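Local coordinates for 1-carboxybiuret hydrolase subunit AtzE (Pseudomonas sp., PDB 6C62), which hydrolyses 1-carboxybiuret to urea-1,3-dicarboxylate and ammonia in the pathway of atrazine degradation, at residues G258-W263 / D365-P370; L281-S286 / G444-D449; V289-A294 / D355-L360; A407-V412 / A432-E437. All blocks are in the same frame, centred on the assembly; numbering follows the deposited sequence.

Interaction 1 pairs two strands of the large mixed sheet, and the other three gather round that end of it. Interaction 2 packs two helices over the strands, its centre about 13 Å from that of interaction 1, with L283 CD1 4.0 Å from I368 CD1. Interaction 3, about 11 Å from interaction 1 between centres, starts where V289 continues the sheet: V259 O lies 2.8 Å from V289 N, a probable hydrogen bond. Interaction 4 sits beyond helix 340-360, where V357 CG1 comes within 3.6 Å of C409 SG. Interactions 2 and 3 do not touch. All four lie away from the catalytic residues inferred by similarity, K74, S150 and S174.

Interaction 1: residues G258-W263 / D365-P370; sequences GVLGGW and DILIAP
G258 and L260 are stitched to I366 and I368 by three backbone hydrogen bonds. G258 N donates to I366 O at 3.0 Å, I368 N returns a bond to G258 O at 2.8 Å, and L260 N reaches I368 O at 3.0 Å with a nearly straight N-H...O angle of 175°. The middle bond is more bent, at 143°, and G258 O also receives a CA-H...O contact from L367 CA at 3.3 Å. A water donates to both L260 O and I368 O, so I368 O is gripped by two donors.

Packing follows on the face that carries L367. The L260 side chain lies across that of L367 at about a right angle, CD2 meeting L367 CD1 at 3.9 Å, while its other branch, CD1, reaches A369 CB at 4.1 Å. With chi1 at -65°, L260 CG stands beside its own backbone N, which brings it to 4.1 Å from L367 CB. L367 CD2 rests 3.9 Å from G258 CA, where a CB on G258 would be tight against it. An alanine at L260 would probably take this apolar partner from L367 CD1 and A369 CB and open a gap beside W291 and I431, which also touch this leucine. On the opposite face, V259 turns to V276 and A280 of helix 270-283, alongside I368.

Strand 366-370 thus lies beside strand 257-260, with strand 288-289 on the latter's far side: three neighbouring parallel strands, linked through mostly helical chain, at one end of the mixed sheet of the amidase alpha/beta fold.

Interaction 2: residues L281-S286 / G444-D449; sequences LTLGAS and GKVLQD
T282 and L447 bring the last turn of helix 270-283 against helix 437-449, with their CA atoms 7.0 Å apart; the first helix then ends in a Schellman motif, where G284 takes a positive phi of 68°.

The contact is wholly apolar and centres on one methyl. L447 CD2 lies 3.8 Å from T282 CB and equally 3.8 Å from L283 CG, wedged between two consecutive residues of the other helix. The L283 and L447 side chains cross at about a right angle. L283 chi1 of -63° puts CG beside its own backbone N, and from there CD2 reaches over to V446 CG1 at 4.0 Å. T282 presents its carbon side to L447, while its OG1 hydrogen-bonds back to V278 O within its own helix. An alanine at L283 would probably leave V446 CG1 without this apolar mate and strip one flank from L447 CD2. On helix 437-449 itself, D449 OD1 takes K445 NZ on its syn lone pair, a salt bridge of 2.8 Å.

The end of one helix thus packs on another, L283 and L447 both touching L430 of strand 426-432, as in the helical layer over the sheet of this alpha/beta amidase fold.

Interaction 3: residues V289-A294 / D355-L360; sequences VMWPDA and DKVNAL
L360, V357 and K356 offer one side of helix 340-360 to V289, W291, P292 and D293, the link that begins at the end of strand 288-289, the outermost strand of the sheet of this alpha/beta amidase fold within this chain, and leads to helix 294-312. With CG anti to the backbone N (chi1 179°), L360 touches the link with both branches: CD1 meets V289 CG1 at 3.9 Å, while CD2 touches P292 CD at 3.8 Å and W291 CE3 at 3.9 Å. V357 meets the far side of the same six-membered ring, CG2 lying 3.8 Å from W291 CZ2, and the same methyl also reaches P292 CG. P292 in turn slides past K356 in the opposite direction, CB against CB at 3.8 Å.

At the exposed edge of the contact stands its single polar bond. The K356 chain, extended beyond CG, carries NZ to D293 OD2 at 2.9 Å, a salt bridge that meets the oxygen on its syn side, 28° out of the carboxylate plane. D293 occupies the N-cap position of helix 294-312, yet its carboxylate makes no capping bond and pairs with K356.

Further out, the backbone of V289 is held by hydrogen bonds to V259 and G261, which ties the start of the link to the sheet. L360 also packs on L367, and W291 on F361. P292 CD sits 3.7 Å above one face of the W291 ring, offset toward the rim, and NE1 is hydrogen-bonded to Y353 OH, one helical turn ahead of V357.

Interaction 4: residues A407-V412 / A432-E437; sequences AGCPVV and AAPWNE
P410 is the tightly held piece here: its ring lies against the backbone of A432 to E437, and T190 also touches it. CD lies 3.2 Å from A433 O, with A432 O at a like distance, and CG is 3.3 Å from A433 O. On the next ring atom, P410 CB packs against E437 CG at 3.7 Å. The proline's own carbonyl is equally well used: A432 N donates to P410 O at 3.1 Å, a straight bond (169°) whose donor is tilted from the carbonyl plane. C409 CB closes on A432 O at 3.2 Å; that oxygen is buried by the contact and has no hydrogen-bond partner in the model.

A type II beta turn from A433 to N436, closed by N436 N to A433 O at 3.0 Å, curves the chain round the P410 ring. It carries the chain from strand 426-432 into helix 437-449, whose N-cap position N436 occupies without a side-chain capping bond. E437, bent at chi2 (83°), keeps CD against P410 CB, while OE1 forms a salt bridge with R193 and OE2 accepts from T190 N.

Contacts between side chains are looser. C409 SG stands 4.1 Å from P434 CD; separately, P410 CG reaches A432 CB only at 4.3 Å. A433 and N436 are partly open to solvent. W435 turns its side chain away from P410, toward a chain of a different protein in the assembly: its NE1 hydrogen-bonds to that chain's backbone, and its ring makes an edge-to-face stack with an aromatic side chain there.

Interaction 1: residues G258-W263 / D365-P370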
loop_
_atom_site.group_PDB
_atom_site.type_symbol
_atom_site.label_atom_id
_atom_site.label_comp_id
_atom_site.label_asym_id
_atom_site.label_seq_id
_atom_site.Cartn_x
_atom_site.Cartn_y
_atom_site.Cartn_z
ATOM N N GLY A 258 21.738 19.355 -13.424
ATOM C CA GLY A 258 21.642 18.778 -14.737
ATOM C C GLY A 258 20.356 19.053 -15.471
ATOM O O GLY A 258 19.353 19.474 -14.878
ATOM N N VAL A 259 20.397 18.810 -16.775
ATOM C CA VAL A 259 19.265 18.986 -17.665
ATOM C C VAL A 259 18.767 17.620 -18.122
ATOM O O VAL A 259 19.562 16.816 -18.635
ATOM C CB VAL A 259 19.679 19.788 -18.927
ATOM C CG1 VAL A 259 18.518 20.010 -19.852
ATOM C CG2 VAL A 259 20.248 21.118 -18.562
ATOM N N LEU A 260 17.466 17.339 -17.949
ATOM C CA LEU A 260 16.928 16.027 -18.311
ATOM C C LEU A 260 16.821 15.900 -19.811
ATOM O O LEU A 260 16.424 16.832 -20.455
ATOM C CB LEU A 260 15.570 15.744 -17.671
ATOM C CG LEU A 260 15.563 15.642 -16.148
ATOM C CD1 LEU A 260 14.174 15.295 -15.663
ATOM C CD2 LEU A 260 16.556 14.576 -15.693
ATOM N N GLY A 261 17.207 14.756 -20.358
ATOM C CA GLY A 261 17.071 14.493 -21.766
ATOM C C GLY A 261 16.048 13.422 -22.016
ATOM O O GLY A 261 15.162 13.175 -21.170
ATOM N N GLY A 262 16.207 12.760 -23.154
ATOM C CA GLY A 262 15.332 11.671 -23.602
ATOM C C GLY A 262 13.861 12.053 -23.599
ATOM O O GLY A 262 13.487 12.963 -24.328
ATOM N N TRP A 263 13.060 11.389 -22.758
ATOM C CA TRP A 263 11.615 11.657 -22.640
ATOM C C TRP A 263 11.323 13.160 -22.499
ATOM O O TRP A 263 10.390 13.686 -23.108
ATOM C CB TRP A 263 11.059 10.933 -21.395
ATOM C CG TRP A 263 9.645 11.250 -21.065
ATOM C CD1 TRP A 263 9.209 12.151 -20.140
ATOM C CD2 TRP A 263 8.482 10.665 -21.631
ATOM N NE1 TRP A 263 7.832 12.172 -20.113
ATOM C CE2 TRP A 263 7.366 11.269 -21.022
ATOM C CE3 TRP A 263 8.274 9.703 -22.600
ATOM C CZ2 TRP A 263 6.046 10.925 -21.362
ATOM C CZ3 TRP A 263 6.968 9.349 -22.919
ATOM C CH2 TRP A 263 5.874 9.981 -22.328
ATOM N N ASP A 365 22.006 17.322 -7.489
ATOM C CA ASP A 365 21.260 18.120 -6.507
ATOM C C ASP A 365 19.929 18.644 -7.088
ATOM O O ASP A 365 18.891 18.571 -6.416
ATOM C CB ASP A 365 22.115 19.256 -5.983
ATOM C CG ASP A 365 23.380 18.728 -5.293
ATOM O OD1 ASP A 365 23.181 18.043 -4.286
ATOM O OD2 ASP A 365 24.550 18.886 -5.815
ATOM N N ILE A 366 19.985 19.153 -8.321
ATOM C CA ILE A 366 18.801 19.686 -9.023
ATOM C C ILE A 366 18.814 19.193 -10.471
ATOM O O ILE A 366 19.896 19.153 -11.108
ATOM C CB ILE A 366 18.793 21.219 -8.960
ATOM C CG1 ILE A 366 18.585 21.708 -7.562
ATOM C CG2 ILE A 366 17.664 21.812 -9.774
ATOM C CD1 ILE A 366 19.365 22.938 -7.308
ATOM N N LEU A 367 17.648 18.825 -10.987
ATOM C CA LEU A 367 17.479 18.470 -12.396
ATOM C C LEU A 367 16.412 19.350 -13.005
ATOM O O LEU A 367 15.414 19.652 -12.342
ATOM C CB LEU A 367 17.150 16.988 -12.578
ATOM C CG LEU A 367 18.271 16.048 -12.054
ATOM C CD1 LEU A 367 17.798 14.610 -11.948
ATOM C CD2 LEU A 367 19.474 16.089 -12.993
ATOM N N ILE A 368 16.618 19.760 -14.264
ATOM C CA ILE A 368 15.751 20.708 -14.933
ATOM C C ILE A 368 14.992 20.065 -16.092
ATOM O O ILE A 368 15.560 19.376 -16.947
ATOM C CB ILE A 368 16.583 21.846 -15.546
ATOM C CG1 ILE A 368 17.454 22.492 -14.493
ATOM C CG2 ILE A 368 15.650 22.899 -16.144
ATOM C CD1 ILE A 368 18.441 23.448 -15.155
ATOM N N ALA A 369 13.713 20.346 -16.153
ATOM C CA ALA A 369 12.868 19.936 -17.259
ATOM C C ALA A 369 11.821 20.979 -17.554
ATOM O O ALA A 369 11.567 21.842 -16.731
ATOM C CB ALA A 369 12.191 18.616 -16.887
ATOM N N PRO A 370 11.160 20.890 -18.713
ATOM C CA PRO A 370 10.048 21.798 -18.917
ATOM C C PRO A 370 8.850 21.318 -18.133
ATOM O O PRO A 370 8.752 20.134 -17.799
ATOM C CB PRO A 370 9.785 21.736 -20.438
ATOM C CG PRO A 370 10.773 20.734 -21.015
ATOM C CD PRO A 370 11.345 19.964 -19.850
HETATM O O HOH W 1 14.894 19.094 -19.846
#

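Interaction 2: residues L281-S286 / G444-D449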
loop_
_atom_site.group_PDB
_atom_site.type_symbol
_atom_site.label_atom_id
_atom_site.label_comp_id
_atom_site.label_asym_id
_atom_site.label_seq_id
_atom_site.Cartn_x
_atom_site.Cartn_y
_atom_site.Cartn_z
ATOM N N LEU A 281 21.488 27.549 -18.716
ATOM C CA LEU A 281 22.575 28.555 -18.823
ATOM C C LEU A 281 22.689 29.409 -17.572
ATOM O O LEU A 281 23.783 29.558 -17.011
ATOM C CB LEU A 281 22.381 29.460 -20.045
ATOM C CG LEU A 281 23.445 30.515 -20.420
ATOM C CD1 LEU A 281 24.863 29.970 -20.346
ATOM C CD2 LEU A 281 23.105 31.053 -21.810
ATOM N N THR A 282 21.562 29.927 -17.095
ATOM C CA THR A 282 21.571 30.750 -15.890
ATOM C C THR A 282 22.026 29.997 -14.660
ATOM O O THR A 282 22.715 30.565 -13.823
ATOM C CB THR A 282 20.163 31.276 -15.593
ATOM O OG1 THR A 282 19.597 31.784 -16.803
ATOM C CG2 THR A 282 20.194 32.349 -14.508
ATOM N N LEU A 283 21.620 28.723 -14.539
ATOM C CA LEU A 283 21.988 27.882 -13.406
ATOM C C LEU A 283 23.306 27.134 -13.545
ATOM O O LEU A 283 23.673 26.395 -12.648
ATOM C CB LEU A 283 20.861 26.851 -13.103
ATOM C CG LEU A 283 19.535 27.530 -12.685
ATOM C CD1 LEU A 283 18.409 26.526 -12.649
ATOM C CD2 LEU A 283 19.629 28.182 -11.328
ATOM N N GLY A 284 24.009 27.306 -14.659
ATOM C CA GLY A 284 25.279 26.607 -14.888
ATOM C C GLY A 284 25.155 25.107 -15.071
ATOM O O GLY A 284 26.064 24.369 -14.760
ATOM N N ALA A 285 24.020 24.649 -15.593
ATOM C CA ALA A 285 23.815 23.231 -15.868
ATOM C C ALA A 285 24.141 22.985 -17.305
ATOM O O ALA A 285 23.578 23.646 -18.174
ATOM C CB ALA A 285 22.373 22.829 -15.642
ATOM N N SER A 286 25.046 22.049 -17.566
ATOM C CA SER A 286 25.409 21.716 -18.973
ATOM C C SER A 286 25.288 20.253 -19.319
ATOM O O SER A 286 25.045 19.943 -20.484
ATOM C CB SER A 286 26.803 22.186 -19.303
ATOM O OG SER A 286 27.683 21.824 -18.256
ATOM N N GLY A 444 15.177 28.503 -7.720
ATOM C CA GLY A 444 14.191 29.461 -8.161
ATOM C C GLY A 444 14.581 30.909 -7.922
ATOM O O GLY A 444 14.354 31.776 -8.786
ATOM N N LYS A 445 15.132 31.160 -6.748
ATOM C CA LYS A 445 15.535 32.495 -6.350
ATOM C C LYS A 445 16.661 33.047 -7.294
ATOM O O LYS A 445 16.623 34.224 -7.689
ATOM C CB LYS A 445 16.009 32.484 -4.913
ATOM C CG LYS A 445 16.427 33.853 -4.363
ATOM C CD LYS A 445 15.312 34.872 -4.554
ATOM C CE LYS A 445 15.385 35.983 -3.509
ATOM N NZ LYS A 445 16.582 36.820 -3.762
ATOM N N VAL A 446 17.611 32.204 -7.681
ATOM C CA VAL A 446 18.609 32.590 -8.677
ATOM C C VAL A 446 17.945 32.934 -10.014
ATOM O O VAL A 446 18.281 33.971 -10.617
ATOM C CB VAL A 446 19.688 31.513 -8.893
ATOM C CG1 VAL A 446 20.602 31.852 -10.116
ATOM C CG2 VAL A 446 20.505 31.348 -7.623
ATOM N N LEU A 447 16.965 32.131 -10.463
ATOM C CA LEU A 447 16.292 32.492 -11.689
ATOM C C LEU A 447 15.559 33.822 -11.569
ATOM O O LEU A 447 15.528 34.607 -12.526
ATOM C CB LEU A 447 15.357 31.392 -12.208
ATOM C CG LEU A 447 15.998 30.071 -12.643
ATOM C CD1 LEU A 447 14.925 29.070 -13.074
ATOM C CD2 LEU A 447 17.037 30.229 -13.757
ATOM N N GLN A 448 14.924 34.056 -10.422
ATOM C CA GLN A 448 14.206 35.284 -10.191
ATOM C C GLN A 448 15.128 36.512 -10.164
ATOM O O GLN A 448 14.802 37.537 -10.772
ATOM C CB GLN A 448 13.397 35.233 -8.883
ATOM C CG GLN A 448 12.363 36.366 -8.787
ATOM C CD GLN A 448 11.530 36.243 -7.541
ATOM O OE1 GLN A 448 10.456 35.666 -7.539
ATOM N NE2 GLN A 448 12.053 36.769 -6.463
ATOM N N ASP A 449 16.250 36.385 -9.483
ATOM C CA ASP A 449 17.231 37.498 -9.348
ATOM C C ASP A 449 17.802 37.957 -10.689
ATOM O O ASP A 449 18.014 39.125 -10.872
ATOM C CB ASP A 449 18.395 37.115 -8.445
ATOM C CG ASP A 449 18.004 37.051 -6.943
ATOM O OD1 ASP A 449 16.875 37.446 -6.506
ATOM O OD2 ASP A 449 18.857 36.567 -6.177
#

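Interaction 3: residues V289-A294 / D355-L360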
loop_
_atom_site.group_PDB
_atom_site.type_symbol
_atom_site.label_atom_id
_atom_site.label_comp_id
_atom_site.label_asym_id
_atom_site.label_seq_id
_atom_site.Cartn_x
_atom_site.Cartn_y
_atom_site.Cartn_z
ATOM N N VAL A 289 21.171 14.547 -18.523
ATOM C CA VAL A 289 21.015 13.429 -17.603
ATOM C C VAL A 289 19.734 12.648 -18.032
ATOM O O VAL A 289 18.708 13.258 -18.358
ATOM C CB VAL A 289 20.768 13.968 -16.184
ATOM C CG1 VAL A 289 20.498 12.861 -15.190
ATOM C CG2 VAL A 289 21.912 14.793 -15.736
ATOM N N MET A 290 19.789 11.311 -18.023
ATOM C CA MET A 290 18.589 10.505 -18.289
ATOM C C MET A 290 17.884 10.172 -16.969
ATOM O O MET A 290 18.486 9.705 -16.045
ATOM C CB MET A 290 18.919 9.246 -19.088
ATOM C CG MET A 290 19.626 9.634 -20.412
ATOM S SD MET A 290 18.620 10.734 -21.506
ATOM C CE MET A 290 17.773 9.385 -22.339
ATOM N N TRP A 291 16.598 10.447 -16.916
ATOM C CA TRP A 291 15.749 10.060 -15.787
ATOM C C TRP A 291 15.446 8.572 -15.991
ATOM O O TRP A 291 15.179 8.141 -17.124
ATOM C CB TRP A 291 14.486 10.899 -15.825
ATOM C CG TRP A 291 13.526 10.703 -14.678
ATOM C CD1 TRP A 291 12.532 9.800 -14.626
ATOM C CD2 TRP A 291 13.428 11.471 -13.499
ATOM N NE1 TRP A 291 11.824 9.946 -13.482
ATOM C CE2 TRP A 291 12.365 10.958 -12.757
ATOM C CE3 TRP A 291 14.138 12.546 -12.991
ATOM C CZ2 TRP A 291 11.978 11.472 -11.551
ATOM C CZ3 TRP A 291 13.773 13.065 -11.751
ATOM C CH2 TRP A 291 12.694 12.529 -11.037
ATOM N N PRO A 292 15.543 7.758 -14.935
ATOM C CA PRO A 292 15.250 6.329 -15.145
ATOM C C PRO A 292 13.766 6.007 -15.530
ATOM O O PRO A 292 12.824 6.459 -14.854
ATOM C CB PRO A 292 15.608 5.733 -13.774
ATOM C CG PRO A 292 15.214 6.822 -12.818
ATOM C CD PRO A 292 15.794 8.034 -13.512
ATOM N N ASP A 293 13.578 5.246 -16.588
ATOM C CA ASP A 293 12.293 4.676 -16.949
ATOM C C ASP A 293 11.167 5.713 -16.986
ATOM O O ASP A 293 10.069 5.453 -16.482
ATOM C CB ASP A 293 11.886 3.586 -15.932
ATOM C CG ASP A 293 12.826 2.382 -15.920
ATOM O OD1 ASP A 293 13.462 2.103 -16.959
ATOM O OD2 ASP A 293 12.923 1.709 -14.862
ATOM N N ALA A 294 11.396 6.853 -17.600
ATOM C CA ALA A 294 10.436 7.993 -17.437
ATOM C C ALA A 294 9.080 7.671 -18.054
ATOM O O ALA A 294 8.046 7.940 -17.441
ATOM C CB ALA A 294 10.999 9.255 -18.047
ATOM N N ASP A 355 13.531 3.305 -5.894
ATOM C CA ASP A 355 14.956 2.972 -5.731
ATOM C C ASP A 355 15.819 3.669 -6.813
ATOM O O ASP A 355 16.864 4.228 -6.475
ATOM C CB ASP A 355 15.210 1.458 -5.723
ATOM C CG ASP A 355 14.683 0.748 -4.464
ATOM O OD1 ASP A 355 14.461 1.412 -3.402
ATOM O OD2 ASP A 355 14.494 -0.526 -4.515
ATOM N N LYS A 356 15.375 3.644 -8.072
ATOM C CA LYS A 356 16.172 4.216 -9.176
ATOM C C LYS A 356 16.228 5.737 -9.127
ATOM O O LYS A 356 17.243 6.355 -9.413
ATOM C CB LYS A 356 15.629 3.777 -10.530
ATOM C CG LYS A 356 15.789 2.275 -10.825
ATOM C CD LYS A 356 15.269 1.978 -12.205
ATOM C CE LYS A 356 15.578 0.563 -12.595
ATOM N NZ LYS A 356 15.364 0.465 -14.066
ATOM N N VAL A 357 15.106 6.375 -8.782
ATOM C CA VAL A 357 15.086 7.810 -8.633
ATOM C C VAL A 357 15.952 8.285 -7.447
ATOM O O VAL A 357 16.726 9.260 -7.590
ATOM C CB VAL A 357 13.631 8.374 -8.596
ATOM C CG1 VAL A 357 13.625 9.852 -8.270
ATOM C CG2 VAL A 357 12.968 8.144 -9.950
ATOM N N ASN A 358 15.810 7.673 -6.283
ATOM C CA ASN A 358 16.688 8.011 -5.139
ATOM C C ASN A 358 18.184 7.795 -5.471
ATOM O O ASN A 358 19.031 8.577 -5.037
ATOM C CB ASN A 358 16.274 7.244 -3.865
ATOM C CG ASN A 358 14.969 7.795 -3.265
ATOM O OD1 ASN A 358 14.742 9.000 -3.255
ATOM N ND2 ASN A 358 14.145 6.920 -2.715
ATOM N N ALA A 359 18.488 6.776 -6.252
ATOM C CA ALA A 359 19.860 6.522 -6.686
ATOM C C ALA A 359 20.371 7.595 -7.644
ATOM O O ALA A 359 21.514 8.052 -7.509
ATOM C CB ALA A 359 20.031 5.117 -7.287
ATOM N N LEU A 360 19.531 8.032 -8.577
ATOM C CA LEU A 360 19.842 9.121 -9.497
ATOM C C LEU A 360 20.225 10.377 -8.719
ATOM O O LEU A 360 21.209 11.038 -9.069
ATOM C CB LEU A 360 18.628 9.505 -10.357
ATOM C CG LEU A 360 18.910 10.672 -11.333
ATOM C CD1 LEU A 360 19.963 10.285 -12.315
ATOM C CD2 LEU A 360 17.659 10.990 -12.106
#

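Interaction 4: residues A407-V412 / A432-E437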
loop_
_atom_site.group_PDB
_atom_site.type_symbol
_atom_site.label_atom_id
_atom_site.label_comp_id
_atom_site.label_asym_id
_atom_site.label_seq_id
_atom_site.Cartn_x
_atom_site.Cartn_y
_atom_site.Cartn_z
ATOM N N ALA A 407 7.377 9.548 -8.306
ATOM C CA ALA A 407 8.442 9.375 -7.346
ATOM C C ALA A 407 8.299 10.284 -6.136
ATOM O O ALA A 407 8.984 10.065 -5.119
ATOM C CB ALA A 407 9.784 9.587 -7.996
ATOM N N GLY A 408 7.463 11.333 -6.212
ATOM C CA GLY A 408 7.194 12.180 -5.039
ATOM C C GLY A 408 8.277 13.214 -4.781
ATOM O O GLY A 408 8.338 13.735 -3.673
ATOM N N CYS A 409 9.123 13.521 -5.797
ATOM C CA CYS A 409 10.204 14.484 -5.644
ATOM C C CYS A 409 9.643 15.905 -5.606
ATOM O O CYS A 409 8.740 16.214 -6.366
ATOM C CB CYS A 409 11.157 14.397 -6.845
ATOM S SG CYS A 409 12.049 12.867 -7.009
ATOM N N PRO A 410 10.196 16.784 -4.792
ATOM C CA PRO A 410 9.706 18.149 -4.803
ATOM C C PRO A 410 10.113 18.921 -6.068
ATOM O O PRO A 410 11.155 18.639 -6.667
ATOM C CB PRO A 410 10.347 18.769 -3.540
ATOM C CG PRO A 410 11.629 18.024 -3.388
ATOM C CD PRO A 410 11.289 16.599 -3.841
ATOM N N VAL A 411 9.271 19.891 -6.473
ATOM C CA VAL A 411 9.450 20.649 -7.721
ATOM C C VAL A 411 9.012 22.058 -7.527
ATOM O O VAL A 411 7.943 22.263 -6.984
ATOM C CB VAL A 411 8.591 20.082 -8.894
ATOM C CG1 VAL A 411 8.748 20.922 -10.170
ATOM C CG2 VAL A 411 8.909 18.643 -9.170
ATOM N N VAL A 412 9.844 23.021 -7.937
ATOM C CA VAL A 412 9.397 24.433 -8.122
ATOM C C VAL A 412 9.206 24.610 -9.613
ATOM O O VAL A 412 10.084 24.250 -10.439
ATOM C CB VAL A 412 10.405 25.427 -7.608
ATOM C CG1 VAL A 412 10.141 26.856 -8.093
ATOM C CG2 VAL A 412 10.401 25.440 -6.117
ATOM N N ALA A 432 14.209 18.357 -7.247
ATOM C CA ALA A 432 15.220 17.878 -6.303
ATOM C C ALA A 432 14.802 16.558 -5.683
ATOM O O ALA A 432 13.680 16.068 -5.891
ATOM C CB ALA A 432 15.442 18.939 -5.221
ATOM N N ALA A 433 15.718 15.962 -4.908
ATOM C CA ALA A 433 15.451 14.710 -4.211
ATOM C C ALA A 433 14.347 14.897 -3.183
ATOM O O ALA A 433 14.178 16.005 -2.695
ATOM C CB ALA A 433 16.714 14.232 -3.500
ATOM N N PRO A 434 13.633 13.809 -2.804
ATOM C CA PRO A 434 12.737 13.869 -1.688
ATOM C C PRO A 434 13.306 14.581 -0.487
ATOM O O PRO A 434 14.395 14.248 -0.049
ATOM C CB PRO A 434 12.433 12.398 -1.366
ATOM C CG PRO A 434 12.579 11.756 -2.732
ATOM C CD PRO A 434 13.780 12.432 -3.323
ATOM N N TRP A 435 12.527 15.525 0.033
ATOM C CA TRP A 435 12.837 16.338 1.235
ATOM C C TRP A 435 13.742 17.546 0.993
ATOM O O TRP A 435 14.035 18.281 1.939
ATOM C CB TRP A 435 13.283 15.492 2.457
ATOM C CG TRP A 435 12.407 14.286 2.634
ATOM C CD1 TRP A 435 12.786 13.003 2.545
ATOM C CD2 TRP A 435 11.011 14.279 2.946
ATOM N NE1 TRP A 435 11.749 12.180 2.810
ATOM C CE2 TRP A 435 10.619 12.940 3.021
ATOM C CE3 TRP A 435 10.062 15.283 3.168
ATOM C CZ2 TRP A 435 9.313 12.553 3.283
ATOM C CZ3 TRP A 435 8.746 14.904 3.422
ATOM C CH2 TRP A 435 8.391 13.543 3.505
ATOM N N ASN A 436 14.088 17.802 -0.248
ATOM C CA ASN A 436 15.026 18.882 -0.571
ATOM C C ASN A 436 14.333 20.059 -1.255
ATOM O O ASN A 436 14.935 20.744 -2.094
ATOM C CB ASN A 436 16.162 18.340 -1.481
ATOM C CG ASN A 436 17.210 17.568 -0.719
ATOM O OD1 ASN A 436 17.177 17.510 0.473
ATOM N ND2 ASN A 436 18.159 16.990 -1.428
ATOM N N GLU A 437 13.107 20.370 -0.829
ATOM C CA GLU A 437 12.376 21.568 -1.293
ATOM C C GLU A 437 13.249 22.831 -1.254
ATOM O O GLU A 437 13.156 23.644 -2.169
ATOM C CB GLU A 437 11.182 21.885 -0.406
ATOM C CG GLU A 437 9.954 20.987 -0.549
ATOM C CD GLU A 437 9.997 19.660 0.236
ATOM O OE1 GLU A 437 11.094 19.139 0.609
ATOM O OE2 GLU A 437 8.908 19.099 0.434
#